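Long-range contact in hypothetical protein Atu1540 (Agrobacterium tumefaciens str. C58, PDB 2HWJ), which is of unknown function but is probably a member of the ParB-like nuclease family: residues E6-R18 with V72-S86. Numbering follows the deposited sequence.
Sequences EPRLSRIAIDKLR and VLALSKEGVEHVLTS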
loop_
_atom_site.group_PDB
_atom_site.type_symbol
_atom_site.label_atom_id
_atom_site.label_comp_id
_atom_site.label_asym_id
_atom_site.label_seq_id
_atom_site.Cartn_x
_atom_site.Cartn_y
_atom_site.Cartn_z
ATOM N N GLU A 6 16.601 0.544 -14.218
ATOM C CA GLU A 6 15.672 -0.561 -13.830
ATOM C C GLU A 6 15.172 -1.664 -14.783
ATOM O O GLU A 6 15.970 -2.143 -15.582
ATOM C CB GLU A 6 14.764 -0.242 -12.620
ATOM C CG GLU A 6 15.530 -0.422 -11.274
ATOM C CD GLU A 6 17.065 -0.135 -11.418
ATOM O OE1 GLU A 6 17.558 0.997 -11.067
ATOM O OE2 GLU A 6 17.765 -1.055 -11.920
ATOM N N PRO A 7 13.900 -2.130 -14.660
ATOM C CA PRO A 7 13.742 -3.501 -14.995
ATOM C C PRO A 7 14.010 -3.708 -16.482
ATOM O O PRO A 7 13.974 -2.745 -17.272
ATOM C CB PRO A 7 12.288 -3.773 -14.629
ATOM C CG PRO A 7 11.618 -2.506 -14.722
ATOM C CD PRO A 7 12.604 -1.496 -14.355
ATOM N N ARG A 8 14.318 -4.956 -16.848
ATOM C CA ARG A 8 14.815 -5.221 -18.194
ATOM C C ARG A 8 14.062 -6.408 -18.672
ATOM O O ARG A 8 13.525 -7.177 -17.867
ATOM C CB ARG A 8 16.297 -5.534 -18.196
ATOM C CG ARG A 8 17.181 -4.332 -17.959
ATOM C CD ARG A 8 18.669 -4.663 -18.175
ATOM N NE ARG A 8 19.573 -3.627 -17.672
ATOM C CZ ARG A 8 20.350 -2.888 -18.449
ATOM N NH1 ARG A 8 20.305 -3.100 -19.757
ATOM N NH2 ARG A 8 21.166 -1.947 -17.947
ATOM N N LEU A 9 13.996 -6.560 -19.986
ATOM C CA LEU A 9 13.341 -7.707 -20.576
ATOM C C LEU A 9 14.268 -8.918 -20.533
ATOM O O LEU A 9 15.463 -8.795 -20.849
ATOM C CB LEU A 9 13.052 -7.400 -22.021
ATOM C CG LEU A 9 12.361 -8.533 -22.765
ATOM C CD1 LEU A 9 10.958 -8.712 -22.201
ATOM C CD2 LEU A 9 12.300 -8.287 -24.235
ATOM N N SER A 10 13.730 -10.074 -20.149
ATOM C CA SER A 10 14.417 -11.309 -20.456
ATOM C C SER A 10 13.444 -12.332 -20.839
ATOM O O SER A 10 12.312 -11.991 -21.196
ATOM C CB SER A 10 15.333 -11.838 -19.359
ATOM O OG SER A 10 14.766 -11.606 -18.123
ATOM N N ARG A 11 13.874 -13.587 -20.730
ATOM C CA ARG A 11 13.379 -14.681 -21.537
ATOM C C ARG A 11 13.769 -15.981 -20.901
ATOM O O ARG A 11 14.917 -16.236 -20.725
ATOM C CB ARG A 11 14.089 -14.622 -22.855
ATOM C CG ARG A 11 13.599 -15.632 -23.910
ATOM C CD ARG A 11 12.263 -15.225 -24.382
ATOM N NE ARG A 11 11.852 -15.901 -25.596
ATOM C CZ ARG A 11 12.664 -16.393 -26.519
ATOM N NH1 ARG A 11 13.981 -16.288 -26.374
ATOM N NH2 ARG A 11 12.124 -16.998 -27.572
ATOM N N ILE A 12 12.814 -16.831 -20.586
ATOM C CA ILE A 12 13.094 -18.072 -19.924
ATOM C C ILE A 12 12.192 -19.161 -20.456
ATOM O O ILE A 12 11.052 -18.890 -20.965
ATOM C CB ILE A 12 12.865 -17.938 -18.421
ATOM C CG1 ILE A 12 13.550 -19.054 -17.606
ATOM C CG2 ILE A 12 11.423 -17.967 -18.134
ATOM C CD1 ILE A 12 13.748 -18.641 -16.171
ATOM N N ALA A 13 12.701 -20.383 -20.299
ATOM C CA ALA A 13 11.978 -21.583 -20.648
ATOM C C ALA A 13 11.021 -21.784 -19.521
ATOM O O ALA A 13 11.432 -21.862 -18.332
ATOM C CB ALA A 13 12.886 -22.746 -20.696
ATOM N N ILE A 14 9.755 -21.911 -19.881
ATOM C CA ILE A 14 8.754 -22.187 -18.891
ATOM C C ILE A 14 9.080 -23.439 -18.060
ATOM O O ILE A 14 8.778 -23.509 -16.872
ATOM C CB ILE A 14 7.355 -22.332 -19.523
ATOM C CG1 ILE A 14 6.865 -20.983 -20.092
ATOM C CG2 ILE A 14 6.370 -22.878 -18.460
ATOM C CD1 ILE A 14 5.808 -21.197 -21.134
ATOM N N ASP A 15 9.728 -24.422 -18.650
ATOM C CA ASP A 15 10.017 -25.576 -17.827
ATOM C C ASP A 15 11.095 -25.209 -16.752
ATOM O O ASP A 15 11.552 -26.031 -16.028
ATOM C CB ASP A 15 10.402 -26.766 -18.718
ATOM C CG ASP A 15 11.746 -26.580 -19.347
ATOM O OD1 ASP A 15 12.602 -25.965 -18.688
ATOM O OD2 ASP A 15 11.996 -27.033 -20.500
ATOM N N LYS A 16 11.549 -23.970 -16.712
ATOM C CA LYS A 16 12.636 -23.630 -15.815
ATOM C C LYS A 16 12.169 -22.673 -14.719
ATOM O O LYS A 16 12.885 -22.496 -13.791
ATOM C CB LYS A 16 13.826 -23.034 -16.586
ATOM C CG LYS A 16 14.556 -24.048 -17.422
ATOM C CD LYS A 16 15.933 -24.444 -16.849
ATOM C CE LYS A 16 16.558 -25.660 -17.589
ATOM N NZ LYS A 16 15.832 -26.973 -17.191
ATOM N N LEU A 17 10.960 -22.092 -14.831
ATOM C CA LEU A 17 10.425 -21.222 -13.806
ATOM C C LEU A 17 10.048 -21.938 -12.584
ATOM O O LEU A 17 9.393 -22.963 -12.616
ATOM C CB LEU A 17 9.179 -20.507 -14.231
ATOM C CG LEU A 17 9.422 -19.297 -15.087
ATOM C CD1 LEU A 17 8.158 -19.042 -15.928
ATOM C CD2 LEU A 17 9.728 -18.155 -14.174
ATOM N N ARG A 18 10.388 -21.352 -11.471
ATOM C CA ARG A 18 10.047 -21.960 -10.254
ATOM C C ARG A 18 8.781 -21.304 -9.703
ATOM O O ARG A 18 8.785 -20.151 -9.415
ATOM C CB ARG A 18 11.243 -21.844 -9.328
ATOM C CG ARG A 18 12.319 -22.778 -9.758
ATOM C CD ARG A 18 12.424 -23.968 -8.861
ATOM N NE ARG A 18 13.848 -24.296 -8.747
ATOM C CZ ARG A 18 14.443 -25.397 -9.222
ATOM N NH1 ARG A 18 13.737 -26.397 -9.767
ATOM N NH2 ARG A 18 15.768 -25.534 -9.093
ATOM N N VAL A 72 0.668 -18.974 -16.978
ATOM C CA VAL A 72 1.834 -19.784 -17.321
ATOM C C VAL A 72 1.552 -21.299 -17.466
ATOM O O VAL A 72 2.055 -21.947 -18.429
ATOM C CB VAL A 72 3.075 -19.488 -16.439
ATOM C CG1 VAL A 72 4.191 -20.402 -16.783
ATOM C CG2 VAL A 72 3.558 -18.029 -16.633
ATOM N N LEU A 73 0.720 -21.877 -16.598
ATOM C CA LEU A 73 0.347 -23.270 -16.837
ATOM C C LEU A 73 -0.428 -23.389 -18.164
ATOM O O LEU A 73 -0.234 -24.347 -18.931
ATOM C CB LEU A 73 -0.428 -23.802 -15.672
ATOM C CG LEU A 73 -0.896 -25.258 -15.575
ATOM C CD1 LEU A 73 0.275 -26.242 -15.688
ATOM C CD2 LEU A 73 -1.691 -25.479 -14.289
ATOM N N ALA A 74 -1.286 -22.407 -18.446
ATOM C CA ALA A 74 -2.071 -22.491 -19.673
ATOM C C ALA A 74 -1.079 -22.622 -20.838
ATOM O O ALA A 74 -1.238 -23.500 -21.730
ATOM C CB ALA A 74 -2.947 -21.274 -19.871
ATOM N N LEU A 75 -0.044 -21.770 -20.822
ATOM C CA LEU A 75 0.843 -21.671 -21.988
ATOM C C LEU A 75 1.667 -22.958 -22.033
ATOM O O LEU A 75 1.900 -23.553 -23.088
ATOM C CB LEU A 75 1.752 -20.453 -21.881
ATOM C CG LEU A 75 1.563 -19.064 -22.498
ATOM C CD1 LEU A 75 0.246 -18.754 -22.984
ATOM C CD2 LEU A 75 1.981 -17.989 -21.524
ATOM N N SER A 76 2.037 -23.431 -20.865
ATOM C CA SER A 76 2.807 -24.637 -20.813
ATOM C C SER A 76 2.034 -25.830 -21.383
ATOM O O SER A 76 2.533 -26.540 -22.281
ATOM C CB SER A 76 3.169 -24.922 -19.403
ATOM O OG SER A 76 3.742 -26.178 -19.484
ATOM N N LYS A 77 0.800 -26.017 -20.899
ATOM C CA LYS A 77 -0.077 -26.991 -21.504
ATOM C C LYS A 77 -0.307 -26.764 -23.020
ATOM O O LYS A 77 -0.564 -27.726 -23.746
ATOM C CB LYS A 77 -1.392 -27.107 -20.753
ATOM C CG LYS A 77 -1.244 -27.660 -19.364
ATOM C CD LYS A 77 -2.665 -28.024 -18.797
ATOM C CE LYS A 77 -2.679 -28.687 -17.393
ATOM N NZ LYS A 77 -4.047 -29.256 -17.096
ATOM N N GLU A 78 -0.181 -25.537 -23.531
ATOM C CA GLU A 78 -0.366 -25.368 -24.993
ATOM C C GLU A 78 0.870 -25.682 -25.798
ATOM O O GLU A 78 0.882 -25.481 -27.001
ATOM C CB GLU A 78 -0.835 -23.953 -25.353
ATOM C CG GLU A 78 -2.327 -23.747 -25.283
ATOM C CD GLU A 78 -3.151 -24.857 -26.008
ATOM O OE1 GLU A 78 -3.951 -25.549 -25.303
ATOM O OE2 GLU A 78 -3.013 -25.029 -27.264
ATOM N N GLY A 79 1.920 -26.147 -25.127
ATOM C CA GLY A 79 3.190 -26.438 -25.802
ATOM C C GLY A 79 4.099 -25.210 -25.995
ATOM O O GLY A 79 5.061 -25.270 -26.742
ATOM N N VAL A 80 3.827 -24.093 -25.324
ATOM C CA VAL A 80 4.631 -22.944 -25.534
ATOM C C VAL A 80 5.869 -23.147 -24.682
ATOM O O VAL A 80 5.711 -23.472 -23.538
ATOM C CB VAL A 80 3.919 -21.698 -25.060
ATOM C CG1 VAL A 80 4.876 -20.557 -25.129
ATOM C CG2 VAL A 80 2.733 -21.407 -25.916
ATOM N N GLU A 81 7.073 -22.968 -25.232
ATOM C CA GLU A 81 8.353 -23.197 -24.509
ATOM C C GLU A 81 8.885 -22.053 -23.670
ATOM O O GLU A 81 9.375 -22.265 -22.586
ATOM C CB GLU A 81 9.468 -23.569 -25.485
ATOM C CG GLU A 81 9.089 -23.338 -26.982
ATOM C CD GLU A 81 10.029 -24.127 -27.946
ATOM O OE1 GLU A 81 11.232 -24.312 -27.567
ATOM O OE2 GLU A 81 9.552 -24.572 -29.029
ATOM N N HIS A 82 8.825 -20.848 -24.199
ATOM C CA HIS A 82 9.401 -19.729 -23.547
ATOM C C HIS A 82 8.381 -18.617 -23.161
ATOM O O HIS A 82 7.312 -18.492 -23.757
ATOM C CB HIS A 82 10.453 -19.150 -24.484
ATOM C CG HIS A 82 11.668 -20.019 -24.696
ATOM N ND1 HIS A 82 11.840 -20.811 -25.823
ATOM C CD2 HIS A 82 12.790 -20.182 -23.945
ATOM C CE1 HIS A 82 13.011 -21.418 -25.761
ATOM N NE2 HIS A 82 13.610 -21.049 -24.633
ATOM N N VAL A 83 8.705 -17.786 -22.174
ATOM C CA VAL A 83 7.870 -16.641 -21.910
ATOM C C VAL A 83 8.782 -15.423 -21.573
ATOM O O VAL A 83 9.799 -15.597 -20.935
ATOM C CB VAL A 83 6.862 -16.940 -20.790
ATOM C CG1 VAL A 83 7.564 -17.199 -19.406
ATOM C CG2 VAL A 83 5.895 -15.769 -20.602
ATOM N N LEU A 84 8.433 -14.209 -21.990
ATOM C CA LEU A 84 9.168 -13.014 -21.580
ATOM C C LEU A 84 8.936 -12.757 -20.129
ATOM O O LEU A 84 7.841 -13.089 -19.592
ATOM C CB LEU A 84 8.617 -11.831 -22.299
ATOM C CG LEU A 84 8.695 -11.943 -23.818
ATOM C CD1 LEU A 84 8.161 -10.697 -24.429
ATOM C CD2 LEU A 84 10.128 -12.329 -24.297
ATOM N N THR A 85 9.933 -12.190 -19.471
ATOM C CA THR A 85 9.899 -12.009 -18.040
ATOM C C THR A 85 10.592 -10.664 -17.768
ATOM O O THR A 85 11.336 -10.147 -18.612
ATOM C CB THR A 85 10.868 -12.966 -17.342
ATOM O OG1 THR A 85 12.170 -12.823 -17.951
ATOM C CG2 THR A 85 10.464 -14.429 -17.423
ATOM N N SER A 86 10.382 -10.130 -16.561
ATOM C CA SER A 86 11.030 -8.944 -16.133
ATOM C C SER A 86 11.356 -9.201 -14.689
ATOM O O SER A 86 10.457 -9.494 -13.885
ATOM C CB SER A 86 10.082 -7.781 -16.194
ATOM O OG SER A 86 10.805 -6.620 -15.851
#
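The guanidinium of Arg11 lies flat on the imidazole of His82, centres 4.6 Å apart and planes 26° from parallel; His82 CG sits over one guanidinium face, offset toward its rim, and Ile12 O lies near the plane of the imidazole at its edge. A bend at chi2 (71°) turns the arginine chain toward the neighbouring strand, where its CD meets Leu84 CD2 at 3.6 Å. Phe47 of the same chain and Leu48 of a second subunit also pack on Arg11.

Beneath this stack, strands 9-13 and 82-86 run antiparallel. Ser10 and Thr85 form a hydrogen-bonded pair, with Ser10 N 2.8 Å from Thr85 O. Ile12 and Val83 form the next hydrogen-bonded pair. The two hydroxyls of the first pair, Ser10 OG and Thr85 OG1, are themselves hydrogen-bonded at 2.9 Å, while Ile12 crosses Thr85 at about a right angle on the same face, CG2 against CG2.

Within this chain 9-13 is an outermost strand of a four-stranded mixed sheet, beside 82-90 and followed by 52-57 and 63-65, a sheet within the region assigned to a putative ParB-like nuclease family; Pro7 and Leu9 make backbone hydrogen bonds to the second subunit. Where the strand gives way to a 3-10 turn, Ile14 N still bonds Glu81 O at 2.8 Å, and the isoleucine side chain wedges between sheet and helix 69-77: CG2 against Val72 CG1 (3.7 Å), CG1 against Val83 CG1 (3.9 Å). Leu17 CD1 approaches the same Val83 methyl.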